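Local coordinates for MUTM (fpg) protein (Thermus thermophilus, PDB 1EE8) that belongs to the MutM (Fpg) family, which joins a beta-rich N-terminal domain, an H2TH domain and a four-cysteine zinc finger that here holds a zinc ion, at residues G19-Q24 against G41-E46; A167-R172 against C238-R243; L173-P178 against T260-G265. All blocks are in the same frame, centred on the assembly; numbering follows the deposited sequence.

Contact 1. Residues G19-Q24 against G41-E46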
# COMPACT_ATOMS: atom_id res chain seq x y z
N GLY A 19 15.99 1.74 13.20
CA GLY A 19 16.26 0.32 13.03
C GLY A 19 15.16 -0.64 13.45
O GLY A 19 15.30 -1.85 13.28
N GLN A 20 14.08 -0.10 13.99
CA GLN A 20 12.95 -0.92 14.43
C GLN A 20 12.00 -1.25 13.28
O GLN A 20 11.82 -0.45 12.36
CB GLN A 20 12.16 -0.18 15.52
CG GLN A 20 12.90 0.01 16.83
CD GLN A 20 12.53 -1.03 17.86
OE1 GLN A 20 11.40 -1.06 18.35
NE2 GLN A 20 13.49 -1.89 18.20
N THR A 21 11.37 -2.42 13.35
CA THR A 21 10.43 -2.81 12.33
C THR A 21 9.05 -2.20 12.60
O THR A 21 8.47 -2.39 13.67
CB THR A 21 10.27 -4.34 12.27
OG1 THR A 21 11.50 -4.94 11.83
CG2 THR A 21 9.15 -4.72 11.30
N LEU A 22 8.55 -1.43 11.64
CA LEU A 22 7.22 -0.86 11.79
C LEU A 22 6.28 -1.99 11.35
O LEU A 22 6.05 -2.19 10.15
CB LEU A 22 7.05 0.37 10.89
CG LEU A 22 5.62 0.90 10.76
CD1 LEU A 22 5.11 1.38 12.12
CD2 LEU A 22 5.59 2.04 9.75
N ARG A 23 5.77 -2.74 12.32
CA ARG A 23 4.88 -3.87 12.04
C ARG A 23 3.53 -3.45 11.48
O ARG A 23 3.00 -4.08 10.56
CB ARG A 23 4.67 -4.70 13.30
CG ARG A 23 5.94 -5.36 13.83
CD ARG A 23 5.67 -6.12 15.12
NE ARG A 23 6.80 -6.95 15.52
CZ ARG A 23 6.91 -7.56 16.70
NH1 ARG A 23 5.96 -7.43 17.61
NH2 ARG A 23 7.98 -8.30 16.97
N GLN A 24 2.95 -2.40 12.03
CA GLN A 24 1.66 -1.95 11.54
C GLN A 24 1.32 -0.52 11.93
O GLN A 24 1.86 0.02 12.89
CB GLN A 24 0.56 -2.91 12.02
CG GLN A 24 0.87 -3.65 13.32
CD GLN A 24 -0.26 -4.60 13.75
OE1 GLN A 24 -0.15 -5.29 14.77
NE2 GLN A 24 -1.35 -4.62 12.99
N GLY A 41 5.37 -3.49 7.87
CA GLY A 41 6.34 -4.56 7.71
C GLY A 41 7.66 -4.09 7.15
O GLY A 41 8.29 -4.80 6.38
N ARG A 42 8.09 -2.89 7.52
CA ARG A 42 9.34 -2.34 7.02
C ARG A 42 10.11 -1.74 8.18
O ARG A 42 9.52 -1.21 9.13
CB ARG A 42 9.07 -1.25 5.98
CG ARG A 42 8.30 -1.69 4.76
CD ARG A 42 8.00 -0.50 3.88
NE ARG A 42 7.14 -0.85 2.75
CZ ARG A 42 7.55 -1.44 1.63
NH1 ARG A 42 8.82 -1.76 1.45
NH2 ARG A 42 6.68 -1.69 0.67
N ARG A 43 11.43 -1.81 8.12
CA ARG A 43 12.24 -1.25 9.19
C ARG A 43 12.37 0.25 8.99
O ARG A 43 12.40 0.73 7.86
CB ARG A 43 13.61 -1.90 9.24
CG ARG A 43 13.56 -3.32 9.76
CD ARG A 43 14.91 -3.99 9.76
NE ARG A 43 14.78 -5.38 10.19
CZ ARG A 43 14.58 -5.76 11.45
NH1 ARG A 43 14.51 -4.85 12.42
NH2 ARG A 43 14.44 -7.05 11.73
N ILE A 44 12.40 0.97 10.10
CA ILE A 44 12.54 2.42 10.06
C ILE A 44 14.02 2.74 9.96
O ILE A 44 14.78 2.46 10.88
CB ILE A 44 11.95 3.05 11.34
CG1 ILE A 44 10.45 2.72 11.43
CG2 ILE A 44 12.19 4.56 11.33
CD1 ILE A 44 9.77 3.26 12.66
N LEU A 45 14.42 3.33 8.83
CA LEU A 45 15.81 3.68 8.59
C LEU A 45 16.18 5.09 9.04
O LEU A 45 17.34 5.37 9.33
CB LEU A 45 16.13 3.50 7.11
CG LEU A 45 15.79 2.11 6.57
CD1 LEU A 45 16.22 2.01 5.11
CD2 LEU A 45 16.49 1.05 7.41
N GLU A 46 15.20 5.98 9.07
CA GLU A 46 15.44 7.35 9.49
C GLU A 46 14.14 8.09 9.73
O GLU A 46 13.08 7.67 9.28
CB GLU A 46 16.24 8.11 8.43
CG GLU A 46 17.72 8.22 8.71
CD GLU A 46 18.05 9.19 9.84
OE1 GLU A 46 17.13 9.65 10.55
OE2 GLU A 46 19.26 9.49 10.01
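The guanidinium of R43 has T21 OG1 over one face, 3.0 Å above the plane and offset toward the rim, and G19 O at its edge, in the plane. T21 and R43 lie on antiparallel neighbours, strands 21-26 and 42-50, in the large mixed sheet of the chain. R43 NH1 donates to G19 O at 3.2 Å, with a bent N-H...O angle of 139°. T21 OG1 is 3.1 Å from R43 NH1, but the angle is too poor for a hydrogen bond. This hydroxyl pairs with E89 instead, and E89 also forms a long, weak ion pair with R43. R43 has CG beside its own backbone N (chi1 -72°), close to T21 OG1, and the chain is extended from there to NE. T21 and R43 form a non-hydrogen-bonded pair with their side chains on the same face of the sheet.

L22 and R42 form the next pair, a hydrogen-bonded one, with side chains on the other face. L22 N gives a 2.7 Å bond to R42 O. L22 O receives G41 N at 2.7 Å and, weakly, R42 N at 3.4 Å. Two residues thus face one, a G1 beta bulge, and G41 has the positive phi that favours glycine. At the other end I44 N donates to Q20 O at 2.7 Å, and G19 N bonds to I44 O. The N-to-C directions of strand pieces 21-24 and 42-46 differ by 136°, well off exact antiparallel.

R42 turns its guanidinium to L38 O and to E40 O of the second subunit. L22 and I44 are buried and both touch L58 of strand 53-58, the neighbour of 42-50. Their own apolar contact is L22 CB to I44 CG1, 4.2 Å.

Contact 2. Residues A167-R172 against C238-R243. With ZN (zinc ion), chain C.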
# COMPACT_ATOMS: atom_id res chain seq x y z
N ALA A 167 10.07 36.18 16.07
CA ALA A 167 11.20 36.65 15.28
C ALA A 167 11.03 38.13 14.97
O ALA A 167 11.99 38.91 15.05
CB ALA A 167 11.31 35.84 13.97
N LEU A 168 9.82 38.51 14.62
CA LEU A 168 9.51 39.90 14.29
C LEU A 168 9.75 40.82 15.49
O LEU A 168 10.22 41.94 15.33
CB LEU A 168 8.06 40.00 13.80
CG LEU A 168 7.86 39.40 12.41
CD1 LEU A 168 6.37 39.22 12.11
CD2 LEU A 168 8.52 40.33 11.37
N PHE A 169 9.43 40.34 16.68
CA PHE A 169 9.65 41.15 17.87
C PHE A 169 11.14 41.26 18.13
O PHE A 169 11.66 42.34 18.44
CB PHE A 169 9.02 40.54 19.12
CG PHE A 169 9.40 41.26 20.38
CD1 PHE A 169 8.79 42.47 20.70
CD2 PHE A 169 10.43 40.79 21.19
CE1 PHE A 169 9.20 43.19 21.82
CE2 PHE A 169 10.84 41.51 22.30
CZ PHE A 169 10.23 42.71 22.62
N ARG A 170 11.84 40.14 18.03
CA ARG A 170 13.26 40.17 18.30
C ARG A 170 13.95 41.15 17.35
O ARG A 170 14.86 41.86 17.74
CB ARG A 170 13.86 38.78 18.19
CG ARG A 170 15.30 38.75 18.67
CD ARG A 170 15.82 37.36 18.89
NE ARG A 170 15.10 36.66 19.95
CZ ARG A 170 15.51 35.51 20.48
NH1 ARG A 170 14.81 34.92 21.43
NH2 ARG A 170 16.64 34.96 20.05
N ALA A 171 13.49 41.19 16.10
CA ALA A 171 14.06 42.07 15.08
C ALA A 171 13.45 43.47 15.12
O ALA A 171 13.84 44.35 14.35
CB ALA A 171 13.85 41.46 13.69
N ARG A 172 12.50 43.68 16.02
CA ARG A 172 11.83 44.97 16.17
C ARG A 172 11.24 45.49 14.86
O ARG A 172 11.47 46.63 14.47
CB ARG A 172 12.80 46.00 16.75
CG ARG A 172 13.38 45.61 18.12
CD ARG A 172 12.30 45.54 19.19
NE ARG A 172 12.86 45.51 20.54
CZ ARG A 172 13.38 44.44 21.13
NH1 ARG A 172 13.41 43.27 20.50
NH2 ARG A 172 13.89 44.54 22.35
N CYS A 238 5.30 44.34 27.61
CA CYS A 238 6.36 44.02 26.67
C CYS A 238 7.61 43.86 27.55
O CYS A 238 7.77 44.57 28.54
CB CYS A 238 6.56 45.17 25.68
SG CYS A 238 8.09 45.10 24.71
N PRO A 239 8.50 42.93 27.21
CA PRO A 239 9.69 42.78 28.06
C PRO A 239 10.76 43.85 27.81
O PRO A 239 11.74 43.92 28.54
CB PRO A 239 10.17 41.38 27.72
CG PRO A 239 9.86 41.29 26.26
CD PRO A 239 8.46 41.88 26.17
N ALA A 240 10.55 44.67 26.79
CA ALA A 240 11.53 45.71 26.47
C ALA A 240 11.12 47.12 26.89
O ALA A 240 11.96 47.90 27.34
CB ALA A 240 11.84 45.68 24.97
N CYS A 241 9.84 47.45 26.75
CA CYS A 241 9.36 48.79 27.10
C CYS A 241 8.25 48.82 28.14
O CYS A 241 7.78 49.89 28.52
CB CYS A 241 8.88 49.51 25.85
SG CYS A 241 7.29 48.93 25.26
N GLY A 242 7.81 47.64 28.58
CA GLY A 242 6.76 47.57 29.58
C GLY A 242 5.35 47.90 29.13
O GLY A 242 4.41 47.81 29.92
N ARG A 243 5.18 48.29 27.87
CA ARG A 243 3.85 48.61 27.34
C ARG A 243 3.06 47.33 27.09
O ARG A 243 3.64 46.26 26.88
CB ARG A 243 3.98 49.41 26.04
CG ARG A 243 2.64 49.72 25.37
CD ARG A 243 2.78 50.55 24.10
NE ARG A 243 1.47 50.74 23.47
CZ ARG A 243 1.26 51.47 22.38
NH1 ARG A 243 0.03 51.58 21.88
NH2 ARG A 243 2.27 52.10 21.79
ZN ZN C . 7.86 47.24 23.78
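F169, in the last turn of helix 161-170, and C238, in the zinc-binding loop, have CA atoms 9.8 Å apart, so side chains alone bridge the two segments. The loop carries the CxxC pair of a Cys4 zinc finger, and the helix ends in a Schellman motif, with R172 at positive phi.

The F169 ring does most of the bridging. CG is anti to the backbone N (chi1 172°), which places it on the side of the zinc loop. The ring meets P239 tip to tip, with F169 CZ 3.9 Å from P239 CG. A240 CB lies at the ring edge. The sulfur of C238 approaches obliquely, with SG 3.6 Å from F169 CE1, in a sulfur-aromatic contact.

That sulfur is also a zinc ligand, as is the SG of C241; C258 and C261 complete the site. C238 SG accepts a bond from A240 N at 3.3 Å and a longer one from C241 N. These N-H groups probably ease the negative charge on the thiolate.

R172 folds back over its own helix end. R172 NH1 stands 3.6 Å above one face of the F169 ring, toward the rim. R172 NH2 touches A240 CB at 3.5 Å. F169 O is gripped twice, by R172 N and by R172 NH1, each at 2.9 Å, which reach it from opposite faces of its carbonyl plane.

Contact 3. Residues L173-P178 against T260-G265. With ZN (zinc ion), chain C.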
# COMPACT_ATOMS: atom_id res chain seq x y z
N LEU A 173 10.47 44.64 14.19
CA LEU A 173 9.84 45.00 12.93
C LEU A 173 8.34 44.79 12.96
O LEU A 173 7.83 43.88 13.62
CB LEU A 173 10.44 44.17 11.79
CG LEU A 173 11.92 44.41 11.48
CD1 LEU A 173 12.40 43.42 10.41
CD2 LEU A 173 12.11 45.84 11.01
N SER A 174 7.62 45.66 12.26
CA SER A 174 6.17 45.54 12.22
C SER A 174 5.74 44.33 11.41
O SER A 174 6.21 44.11 10.30
CB SER A 174 5.55 46.78 11.59
OG SER A 174 4.18 46.57 11.37
N PRO A 175 4.83 43.52 11.97
CA PRO A 175 4.34 42.33 11.27
C PRO A 175 3.44 42.73 10.10
O PRO A 175 3.30 41.99 9.13
CB PRO A 175 3.54 41.60 12.35
CG PRO A 175 4.07 42.15 13.64
CD PRO A 175 4.28 43.59 13.33
N PHE A 176 2.87 43.92 10.20
CA PHE A 176 1.92 44.41 9.21
C PHE A 176 2.41 45.26 8.05
O PHE A 176 1.66 45.48 7.09
CB PHE A 176 0.79 45.13 9.95
CG PHE A 176 0.38 44.45 11.22
CD1 PHE A 176 0.83 44.91 12.46
CD2 PHE A 176 -0.40 43.30 11.18
CE1 PHE A 176 0.51 44.25 13.63
CE2 PHE A 176 -0.73 42.62 12.36
CZ PHE A 176 -0.27 43.10 13.58
N ARG A 177 3.65 45.73 8.10
CA ARG A 177 4.16 46.55 7.02
C ARG A 177 4.44 45.71 5.78
O ARG A 177 4.71 44.51 5.87
CB ARG A 177 5.45 47.26 7.45
CG ARG A 177 6.60 46.32 7.75
CD ARG A 177 7.80 47.07 8.31
NE ARG A 177 8.51 47.84 7.29
CZ ARG A 177 9.66 48.48 7.51
NH1 ARG A 177 10.24 49.14 6.52
NH2 ARG A 177 10.22 48.45 8.71
N PRO A 178 4.36 46.33 4.59
CA PRO A 178 4.62 45.60 3.34
C PRO A 178 6.00 44.96 3.41
O PRO A 178 6.95 45.58 3.86
CB PRO A 178 4.54 46.69 2.28
CG PRO A 178 3.50 47.63 2.85
CD PRO A 178 3.93 47.71 4.31
N THR A 260 4.83 49.96 20.13
CA THR A 260 5.96 50.86 20.26
C THR A 260 7.27 50.27 19.77
O THR A 260 7.91 50.83 18.89
CB THR A 260 6.16 51.33 21.71
OG1 THR A 260 4.97 51.99 22.16
CG2 THR A 260 7.33 52.31 21.79
N CYS A 261 7.67 49.13 20.33
CA CYS A 261 8.92 48.49 19.95
C CYS A 261 9.00 47.99 18.51
O CYS A 261 10.09 47.81 17.97
CB CYS A 261 9.24 47.34 20.89
SG CYS A 261 9.67 47.88 22.55
N GLN A 262 7.85 47.75 17.88
CA GLN A 262 7.85 47.24 16.52
C GLN A 262 7.33 48.19 15.44
O GLN A 262 6.77 47.76 14.43
CB GLN A 262 7.10 45.90 16.49
CG GLN A 262 7.86 44.80 17.23
CD GLN A 262 7.10 43.49 17.32
OE1 GLN A 262 6.31 43.27 18.24
NE2 GLN A 262 7.34 42.61 16.35
N GLY A 263 7.53 49.48 15.66
CA GLY A 263 7.13 50.48 14.69
C GLY A 263 5.66 50.59 14.31
O GLY A 263 5.34 50.83 13.16
N GLU A 264 4.78 50.40 15.29
CA GLU A 264 3.34 50.50 15.05
C GLU A 264 2.74 51.45 16.08
O GLU A 264 3.32 52.50 16.38
CB GLU A 264 2.69 49.12 15.16
CG GLU A 264 2.98 48.18 13.99
CD GLU A 264 2.49 48.72 12.65
OE1 GLU A 264 3.19 49.57 12.05
OE2 GLU A 264 1.40 48.31 12.19
N GLY A 265 1.59 51.08 16.64
CA GLY A 265 0.95 51.92 17.64
C GLY A 265 0.31 53.17 17.06
O GLY A 265 1.01 54.13 16.73
ZN ZN C . 7.86 47.24 23.78
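Q262 packs on the backbone of L173 and S174, and this is the close, buried part of the contact. E264, beyond the exposed G263, forms the partly exposed side. The segment 260-265 follows the zinc finger hairpin. It opens with a type I turn from T260 to G263, and C261 in that turn is a zinc ligand. The segment 173-178 links helix 161-170 to helix 184-203 of the H2TH region.

On the buried side the Q262 side chain is extended beyond CG and lies against the L173 carbonyl, with CB, CG, CD and NE2 all near L173 O. Q262 CB is 3.6 Å from L173 O. NE2 of Q262 gives L173 O a weak bond at 3.1 Å, with an angle of 134°. Its OE1 takes the backbone N-H of C258, so the amide is held at both ends. Q262 also touches L168 and F169 of the helix. S174 CB lies 3.2 Å from Q262 O.

S174 OG is anti to its backbone N (chi1 171°) and closes an ST turn. It accepts F176 N at 3.2 Å and, weakly, R177 N.

On the outer side a bend at chi2 of E264 brings E264 CD to 3.0 Å from S174 OG, but neither carboxylate oxygen has a good angle to it. E264 OE2 meets the edge of the F176 ring, 3.5 Å from F176 CD1; the carboxylate and ring planes are 32° apart. P175 CB covers the centre of one F176 face. R248 makes a cation-pi contact with F176 and a long, weak ion pair with E264 OE2.

The only hydrogen bond between the segments is weak. The join therefore probably depends largely on the packing of Q262 and S174, with the Q262 amide positioned by C258 N.

In the fold
Contacts 2 and 3 form one junction, between the H2TH region and the zinc finger. Their centres are about 10 Å apart and both hold ligands of the same zinc ion: C238 and C241 in contact 2, C261 in contact 3. Their segments alternate along the chain. Two probable hydrogen bonds tie them, R243 NH2 to T260 OG1 at 2.7 Å and L168 O to L173 N at 2.9 Å. Contact 1 belongs to the N-terminal sheet, on the opposite side of the chain's centre. Its centre is about 45 Å from that of contact 2 and about 48 Å from that of contact 3. Even the nearest atoms of contacts 1 and 2 are about 27 Å apart.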